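Local coordinates for protein putative N-acetylneuraminate lyase ([Ruminococcus] gnavus ATCC 29149, PDB 6RB7) that belongs to the dihydrodipicolinate synthetase family, with an eight-stranded parallel alpha/beta barrel in each chain of a four-chain assembly, at residues A[153-158]-A[167-172]; A[187-192]-A[212-217]. One frame throughout, in Å; residues are numbered along the deposited sequence.

Contact 1: A[153-158]-A[167-172]; sequences QYWNAI and FVIYNI
Trp155 lies with its six-membered ring under the CG2 methyl of Ile169, a CH-pi contact in which the methyl carbon is 3.8 Å from the ring centroid and 27° off the ring normal. The methyl is shifted toward the rim, and the nearest pair is Trp155 CH2 with Ile169 CG2 at 3.4 Å. Ile169 points this branch at the indole because its CG1 takes the place beside the backbone N (chi1 -62°), which sets CG2 anti to that nitrogen. The near end of the indole meets Phe167, two residues back on the strand. The two aromatics form an offset edge-to-face pair, the edge of Phe167 toward the face of Trp155, with the phenyl and pyrrole centroids 5.7 Å apart and the planes at 61°. Phe167 CZ also rests 3.8 Å from CB of Trp155, and its CE2 is 3.6 Å from the backbone O of the same residue, so the phenyl reaches the helix backbone itself. One turn further along the helix, Ile158 brings its CG2 to the ring edge of Phe167, close to the ring plane and 3.8 Å from CE2. No hydrogen bond crosses between the segments; the interface is apolar and all four residues are buried. The indole N-H is nevertheless satisfied by O of Ile139, which, with the packing on the ring, would limit its rotation. The axes of segments 153-158 and 167-171 run roughly antiparallel and come within 10.2 Å; helix 148-160 is the beta-alpha-beta crossover between parallel strands 135-138 and 166-171, packed here on the second. Strand 135-138 adds Ile136 and Ala138 to the same layer between the barrel and its outer helices, while Leu184 of helix 182-188 closes on the indole.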
ATOM      1  N   GLN A 153      10.238  -1.371  23.305  1.00 12.24           N
ATOM      2  CA  GLN A 153      10.420  -2.307  24.458  1.00 13.56           C
ATOM      3  C   GLN A 153      11.167  -3.544  23.952  1.00 11.59           C
ATOM      4  O   GLN A 153      12.038  -4.038  24.665  1.00 13.19           O
ATOM      5  CB  GLN A 153       9.054  -2.645  25.082  1.00 15.60           C
ATOM      6  CG  GLN A 153       9.091  -3.793  26.071  1.00 17.12           C
ATOM      7  CD  GLN A 153       7.697  -4.237  26.496  1.00 33.50           C
ATOM      8  OE1 GLN A 153       6.742  -3.472  26.479  1.00 39.12           O
ATOM      9  NE2 GLN A 153       7.551  -5.505  26.850  1.00 39.74           N
ATOM     10  N   TYR A 154      10.837  -4.044  22.762  1.00 10.60           N
ATOM     11  CA  TYR A 154      11.483  -5.232  22.181  1.00 10.70           C
ATOM     12  C   TYR A 154      12.974  -4.947  21.986  1.00 10.11           C
ATOM     13  O   TYR A 154      13.837  -5.677  22.480  1.00 11.28           O
ATOM     14  CB  TYR A 154      10.792  -5.575  20.881  1.00 11.40           C
ATOM     15  CG  TYR A 154      11.386  -6.645  19.994  1.00 10.13           C
ATOM     16  CD1 TYR A 154      11.251  -7.995  20.259  1.00  9.60           C
ATOM     17  CD2 TYR A 154      11.964  -6.291  18.773  1.00 10.98           C
ATOM     18  CE1 TYR A 154      11.659  -8.957  19.343  1.00 10.66           C
ATOM     19  CE2 TYR A 154      12.397  -7.242  17.858  1.00  9.81           C
ATOM     20  CZ  TYR A 154      12.231  -8.585  18.137  1.00 11.28           C
ATOM     21  OH  TYR A 154      12.592  -9.553  17.243  1.00 10.62           O
ATOM     22  N   TRP A 155      13.298  -3.856  21.299  1.00 11.12           N
ATOM     23  CA  TRP A 155      14.723  -3.505  21.049  1.00 10.64           C
ATOM     24  C   TRP A 155      15.466  -3.261  22.360  1.00 11.60           C
ATOM     25  O   TRP A 155      16.611  -3.696  22.490  1.00 12.87           O
ATOM     26  CB  TRP A 155      14.818  -2.332  20.100  1.00 10.99           C
ATOM     27  CG  TRP A 155      14.423  -2.662  18.694  1.00  9.27           C
ATOM     28  CD1 TRP A 155      14.487  -3.871  18.077  1.00 11.07           C
ATOM     29  CD2 TRP A 155      13.931  -1.737  17.708  1.00 10.28           C
ATOM     30  NE1 TRP A 155      14.088  -3.745  16.770  1.00 10.65           N
ATOM     31  CE2 TRP A 155      13.784  -2.443  16.507  1.00  9.93           C
ATOM     32  CE3 TRP A 155      13.653  -0.360  17.708  1.00 10.99           C
ATOM     33  CZ2 TRP A 155      13.278  -1.862  15.338  1.00 10.38           C
ATOM     34  CZ3 TRP A 155      13.187   0.217  16.555  1.00 10.39           C
ATOM     35  CH2 TRP A 155      12.992  -0.525  15.391  1.00 11.11           C
ATOM     36  N   ASN A 156      14.850  -2.536  23.276  1.00 12.14           N
ATOM     37  CA  ASN A 156      15.511  -2.234  24.561  1.00 11.72           C
ATOM     38  C   ASN A 156      15.716  -3.524  25.357  1.00 12.73           C
ATOM     39  O   ASN A 156      16.738  -3.608  26.091  1.00 15.61           O
ATOM     40  CB  ASN A 156      14.804  -1.116  25.306  1.00 14.23           C
ATOM     41  CG  ASN A 156      15.116   0.244  24.732  1.00 15.08           C
ATOM     42  OD1 ASN A 156      14.190   1.095  24.644  1.00 17.94           O
ATOM     43  ND2 ASN A 156      16.352   0.476  24.356  1.00 13.96           N
ATOM     44  N   ALA A 157      14.800  -4.481  25.298  1.00 12.96           N
ATOM     45  CA  ALA A 157      14.945  -5.764  26.012  1.00 13.17           C
ATOM     46  C   ALA A 157      16.102  -6.532  25.430  1.00 14.73           C
ATOM     47  O   ALA A 157      16.924  -7.132  26.158  1.00 14.67           O
ATOM     48  CB  ALA A 157      13.682  -6.581  25.980  1.00 15.50           C
ATOM     49  N   ILE A 158      16.206  -6.533  24.095  1.00 13.31           N
ATOM     50  CA  ILE A 158      17.322  -7.230  23.424  1.00 11.48           C
ATOM     51  C   ILE A 158      18.633  -6.535  23.825  1.00 13.51           C
ATOM     52  O   ILE A 158      19.598  -7.226  24.210  1.00 13.60           O
ATOM     53  CB  ILE A 158      17.093  -7.211  21.894  1.00 11.30           C
ATOM     54  CG1 ILE A 158      15.863  -8.043  21.546  1.00 11.89           C
ATOM     55  CG2 ILE A 158      18.327  -7.693  21.165  1.00 13.62           C
ATOM     56  CD1 ILE A 158      15.384  -7.881  20.111  1.00 12.29           C
ATOM     57  N   PHE A 167      24.456  -1.441  19.403  1.00 12.47           N
ATOM     58  CA  PHE A 167      23.138  -1.924  18.927  1.00 12.84           C
ATOM     59  C   PHE A 167      22.784  -1.174  17.640  1.00 12.65           C
ATOM     60  O   PHE A 167      22.752   0.079  17.602  1.00 11.98           O
ATOM     61  CB  PHE A 167      22.060  -1.708  19.971  1.00 13.33           C
ATOM     62  CG  PHE A 167      20.735  -2.343  19.652  1.00 12.70           C
ATOM     63  CD1 PHE A 167      19.830  -1.731  18.801  1.00 13.88           C
ATOM     64  CD2 PHE A 167      20.378  -3.538  20.248  1.00 15.79           C
ATOM     65  CE1 PHE A 167      18.600  -2.327  18.538  1.00 13.53           C
ATOM     66  CE2 PHE A 167      19.157  -4.140  19.967  1.00 16.55           C
ATOM     67  CZ  PHE A 167      18.270  -3.525  19.124  1.00 14.42           C
ATOM     68  N   VAL A 168      22.437  -1.935  16.615  1.00 10.65           N
ATOM     69  CA  VAL A 168      21.971  -1.427  15.285  1.00 11.36           C
ATOM     70  C   VAL A 168      20.510  -1.783  15.069  1.00 11.14           C
ATOM     71  O   VAL A 168      20.150  -2.974  15.078  1.00 10.86           O
ATOM     72  CB  VAL A 168      22.827  -1.981  14.145  1.00 11.40           C
ATOM     73  CG1 VAL A 168      22.357  -1.469  12.802  1.00 12.20           C
ATOM     74  CG2 VAL A 168      24.311  -1.648  14.341  1.00 12.23           C
ATOM     75  N   ILE A 169      19.674  -0.773  14.798  1.00 11.11           N
ATOM     76  CA  ILE A 169      18.273  -1.012  14.392  1.00 10.81           C
ATOM     77  C   ILE A 169      18.271  -1.345  12.909  1.00 11.86           C
ATOM     78  O   ILE A 169      18.901  -0.592  12.146  1.00 12.06           O
ATOM     79  CB  ILE A 169      17.458   0.262  14.643  1.00 11.66           C
ATOM     80  CG1 ILE A 169      17.445   0.621  16.123  1.00 14.46           C
ATOM     81  CG2 ILE A 169      16.067   0.136  14.035  1.00 13.38           C
ATOM     82  CD1 ILE A 169      17.064   2.076  16.349  1.00 13.64           C
ATOM     83  N   TYR A 170      17.559  -2.382  12.499  1.00 10.19           N
ATOM     84  CA  TYR A 170      17.429  -2.731  11.069  1.00  9.44           C
ATOM     85  C   TYR A 170      16.043  -2.300  10.609  1.00 12.42           C
ATOM     86  O   TYR A 170      15.033  -2.921  11.006  1.00 11.74           O
ATOM     87  CB  TYR A 170      17.748  -4.195  10.827  1.00 11.24           C
ATOM     88  CG  TYR A 170      18.065  -4.506   9.388  1.00 10.29           C
ATOM     89  CD1 TYR A 170      17.096  -4.440   8.426  1.00 13.18           C
ATOM     90  CD2 TYR A 170      19.359  -4.832   8.986  1.00 11.85           C
ATOM     91  CE1 TYR A 170      17.370  -4.754   7.103  1.00 16.94           C
ATOM     92  CE2 TYR A 170      19.657  -5.069   7.651  1.00 14.92           C
ATOM     93  CZ  TYR A 170      18.668  -4.993   6.702  1.00 18.44           C
ATOM     94  OH  TYR A 170      18.916  -5.256   5.374  1.00 20.76           O
ATOM     95  N   ASN A 171      15.988  -1.261   9.753  1.00 11.84           N
ATOM     96  CA  ASN A 171      14.712  -0.718   9.235  1.00 10.62           C
ATOM     97  C   ASN A 171      14.390  -1.385   7.907  1.00 10.80           C
ATOM     98  O   ASN A 171      15.143  -1.218   6.958  1.00 12.37           O
ATOM     99  CB  ASN A 171      14.784   0.798   9.114  1.00 10.25           C
ATOM    100  CG  ASN A 171      13.472   1.424   8.725  1.00 12.83           C
ATOM    101  OD1 ASN A 171      12.440   1.045   9.276  1.00 12.69           O
ATOM    102  ND2 ASN A 171      13.493   2.353   7.764  1.00 12.02           N
ATOM    103  N   ILE A 172      13.315  -2.153   7.857  0.50 11.11           N
ATOM    104  CA  ILE A 172      12.907  -2.883   6.620  0.50 12.20           C
ATOM    105  C   ILE A 172      11.383  -2.935   6.569  0.50 13.16           C
ATOM    106  O   ILE A 172      10.767  -3.988   6.715  0.50 13.67           O
ATOM    107  CB  ILE A 172      13.628  -4.237   6.546  0.50 16.10           C
ATOM    108  CG1 ILE A 172      13.301  -4.947   5.228  0.50 20.24           C
ATOM    109  CG2 ILE A 172      13.382  -5.090   7.781  0.50 19.47           C
ATOM    110  CD1 ILE A 172      14.441  -5.778   4.698  0.50 17.87           C
TER

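Contact 2: A[187-192]-A[212-217]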
ATOM      1  N   GLU A 187      13.208   8.097  20.476  1.00 15.83           N
ATOM      2  CA  GLU A 187      13.089   7.289  21.703  1.00 15.40           C
ATOM      3  C   GLU A 187      14.292   6.344  21.797  1.00 14.67           C
ATOM      4  O   GLU A 187      14.871   6.155  22.880  1.00 16.08           O
ATOM      5  CB  GLU A 187      11.741   6.577  21.682  1.00 18.44           C
ATOM      6  CG  GLU A 187      11.518   5.713  22.886  1.00 24.07           C
ATOM      7  CD  GLU A 187      11.134   6.469  24.152  1.00 33.27           C
ATOM      8  OE1 GLU A 187      11.101   7.732  24.150  1.00 24.73           O
ATOM      9  OE2 GLU A 187      10.858   5.773  25.136  1.00 35.24           O
ATOM     10  N   MET A 188      14.665   5.683  20.710  1.00 12.86           N
ATOM     11  CA  MET A 188      15.739   4.688  20.764  1.00 12.46           C
ATOM     12  C   MET A 188      17.112   5.349  21.015  1.00 13.38           C
ATOM     13  O   MET A 188      17.975   4.685  21.596  1.00 13.99           O
ATOM     14  CB  MET A 188      15.796   3.867  19.473  1.00 11.55           C
ATOM     15  CG  MET A 188      14.607   2.959  19.320  1.00 13.09           C
ATOM     16  SD  MET A 188      14.272   1.889  20.788  1.00 14.61           S
ATOM     17  CE  MET A 188      15.851   1.103  20.987  1.00 16.18           C
ATOM     18  N   ARG A 189      17.301   6.621  20.648  1.00 13.16           N
ATOM     19  CA  ARG A 189      18.605   7.293  20.879  1.00 14.21           C
ATOM     20  C   ARG A 189      18.786   7.580  22.374  1.00 16.42           C
ATOM     21  O   ARG A 189      19.915   7.922  22.783  1.00 17.59           O
ATOM     22  CB  ARG A 189      18.720   8.550  20.010  1.00 15.78           C
ATOM     23  CG  ARG A 189      18.957   8.232  18.541  1.00 16.61           C
ATOM     24  CD  ARG A 189      19.452   9.435  17.739  1.00 19.84           C
ATOM     25  NE  ARG A 189      18.742  10.701  17.896  1.00 23.76           N
ATOM     26  CZ  ARG A 189      17.676  11.088  17.188  1.00 22.13           C
ATOM     27  NH1 ARG A 189      17.133  10.285  16.314  1.00 24.00           N
ATOM     28  NH2 ARG A 189      17.122  12.260  17.390  1.00 27.05           N
ATOM     29  N   LYS A 190      17.752   7.409  23.179  1.00 15.98           N
ATOM     30  CA  LYS A 190      17.873   7.479  24.662  1.00 16.26           C
ATOM     31  C   LYS A 190      18.705   6.322  25.194  1.00 18.34           C
ATOM     32  O   LYS A 190      19.251   6.443  26.300  1.00 18.65           O
ATOM     33  CB  LYS A 190      16.508   7.475  25.328  1.00 17.71           C
ATOM     34  CG  LYS A 190      15.682   8.726  25.072  1.00 19.32           C
ATOM     35  CD  LYS A 190      14.309   8.667  25.634  1.00 25.23           C
ATOM     36  CE  LYS A 190      13.536   9.945  25.376  1.00 35.78           C
ATOM     37  NZ  LYS A 190      12.139   9.799  25.860  1.00 34.77           N
ATOM     38  N   ASN A 191      18.787   5.216  24.447  1.00 14.13           N
ATOM     39  CA  ASN A 191      19.620   4.060  24.821  1.00 15.85           C
ATOM     40  C   ASN A 191      21.022   4.341  24.286  1.00 17.66           C
ATOM     41  O   ASN A 191      21.229   4.384  23.062  1.00 15.63           O
ATOM     42  CB  ASN A 191      19.047   2.779  24.206  1.00 14.82           C
ATOM     43  CG  ASN A 191      19.875   1.544  24.441  1.00 15.60           C
ATOM     44  OD1 ASN A 191      21.061   1.643  24.734  1.00 15.58           O
ATOM     45  ND2 ASN A 191      19.230   0.384  24.296  1.00 16.46           N
ATOM     46  N   PRO A 192      22.038   4.508  25.132  1.00 16.13           N
ATOM     47  CA  PRO A 192      23.363   4.928  24.666  1.00 17.70           C
ATOM     48  C   PRO A 192      24.063   3.852  23.825  1.00 18.21           C
ATOM     49  O   PRO A 192      24.993   4.188  23.144  1.00 17.64           O
ATOM     50  CB  PRO A 192      24.150   5.175  25.983  1.00 25.05           C
ATOM     51  CG  PRO A 192      23.465   4.336  26.975  1.00 21.51           C
ATOM     52  CD  PRO A 192      21.989   4.354  26.600  1.00 21.76           C
ATOM     53  N   GLN A 212      20.565  13.219   9.583  1.00 11.89           N
ATOM     54  CA  GLN A 212      20.390  14.628  10.010  1.00 13.06           C
ATOM     55  C   GLN A 212      19.900  14.678  11.450  1.00 13.35           C
ATOM     56  O   GLN A 212      20.396  15.505  12.228  1.00 15.77           O
ATOM     57  CB  GLN A 212      19.472  15.359   9.041  1.00 15.13           C
ATOM     58  CG  GLN A 212      19.334  16.845   9.353  1.00 18.78           C
ATOM     59  CD  GLN A 212      18.809  17.568   8.122  1.00 32.98           C
ATOM     60  OE1 GLN A 212      17.720  17.241   7.615  1.00 25.86           O
ATOM     61  NE2 GLN A 212      19.552  18.584   7.678  1.00 25.16           N
ATOM     62  N   ALA A 213      18.949  13.831  11.826  1.00 13.17           N
ATOM     63  CA  ALA A 213      18.406  13.827  13.188  1.00 13.37           C
ATOM     64  C   ALA A 213      19.502  13.393  14.177  1.00 12.60           C
ATOM     65  O   ALA A 213      19.552  13.962  15.280  1.00 14.85           O
ATOM     66  CB  ALA A 213      17.232  12.867  13.259  1.00 15.51           C
ATOM     67  N   ALA A 214      20.277  12.384  13.847  1.00 14.23           N
ATOM     68  CA  ALA A 214      21.173  11.696  14.806  1.00 14.42           C
ATOM     69  C   ALA A 214      22.522  12.418  14.910  1.00 14.80           C
ATOM     70  O   ALA A 214      23.061  12.509  16.061  1.00 15.82           O
ATOM     71  CB  ALA A 214      21.346  10.265  14.406  1.00 13.24           C
ATOM     72  N   GLY A 215      23.084  12.870  13.798  1.00 15.27           N
ATOM     73  CA  GLY A 215      24.395  13.540  13.779  1.00 15.23           C
ATOM     74  C   GLY A 215      25.570  12.581  13.778  1.00 16.02           C
ATOM     75  O   GLY A 215      25.469  11.432  13.356  1.00 14.76           O
ATOM     76  N   ALA A 216      26.753  13.096  14.103  1.00 14.41           N
ATOM     77  CA  ALA A 216      28.024  12.422  13.811  1.00 15.89           C
ATOM     78  C   ALA A 216      28.297  11.191  14.693  1.00 16.85           C
ATOM     79  O   ALA A 216      29.158  10.417  14.315  1.00 18.42           O
ATOM     80  CB  ALA A 216      29.161  13.412  13.969  1.00 17.65           C
ATOM     81  N   GLU A 217      27.634  11.060  15.831  1.00 13.66           N
ATOM     82  CA  GLU A 217      27.880   9.926  16.756  1.00 14.13           C
ATOM     83  C   GLU A 217      27.042   8.718  16.372  1.00 12.03           C
ATOM     84  O   GLU A 217      27.111   7.734  17.117  1.00 13.28           O
ATOM     85  CB  GLU A 217      27.582  10.314  18.188  1.00 16.21           C
ATOM     86  CG  GLU A 217      28.570  11.354  18.661  1.00 19.32           C
ATOM     87  CD  GLU A 217      28.635  11.394  20.162  1.00 20.79           C
ATOM     88  OE1 GLU A 217      27.614  11.763  20.769  1.00 22.15           O
ATOM     89  OE2 GLU A 217      29.665  11.028  20.700  1.00 22.61           O
TER
HETATM   90  O   HOH W   1      19.226  14.443  18.180  1.00 39.53           O
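With chi1 at -74° and chi2 at -164°, Arg189 extends from its backbone toward helix 204-214, and a bend at chi3 (-48°) then turns one face of the guanidinium to Ala213 and Ala214. The aliphatic part touches first: CD of Arg189 is 3.9 Å from CB of Ala214. Over one face of the guanidinium stand CA of Ala214 and O of Ala213, both offset toward the rim. NH2 of Arg189 is 3.6 Å from Ala213 O, but the carbonyl oxygen sits above the plane and no direct hydrogen bond forms. Water 1 makes the link instead, accepting from NH2 of Arg189 at 3.1 Å and donating to O of Ala213 at 3.0 Å. The two helices concerned, 182-188 and 204-214, are successive outer helices of the alpha/beta barrel on either side of strand 194-199 in sequence, and the contact joins the chain at Arg189, in the turn from Met188 to Asn191, to the last turn of helix 204-214. The guanidinium lies beside the last residues of that helix, which Gly215 ends with a positive phi; the carbonyl end of the helix would probably be favourable for the positive charge. Phe185 makes a cation-pi contact with Arg189 and also packs on Ala214. Arg189 itself is the second residue of its turn, which is of type I and closed by Asn191 N to Met188 O at 3.0 Å.

Contact 1 is a core contact and contact 2 a surface one, their centres about 13 Å apart on the same side of the chain's centre. The first packs an outer helix onto a barrel strand mostly with rings and methyls, and without a hydrogen bond between the segments; the second joins turn 188-191 to the end of the next outer helix through one arginine, a pair of alanines and a water. They follow one another along the chain and share no helix or strand, yet they touch. Met188 sends CE to within 3.7 Å of Trp155 CB, while its CB lies 3.8 Å from Ile169 CD1, extending the apolar layer of contact 1 toward the turn that carries contact 2.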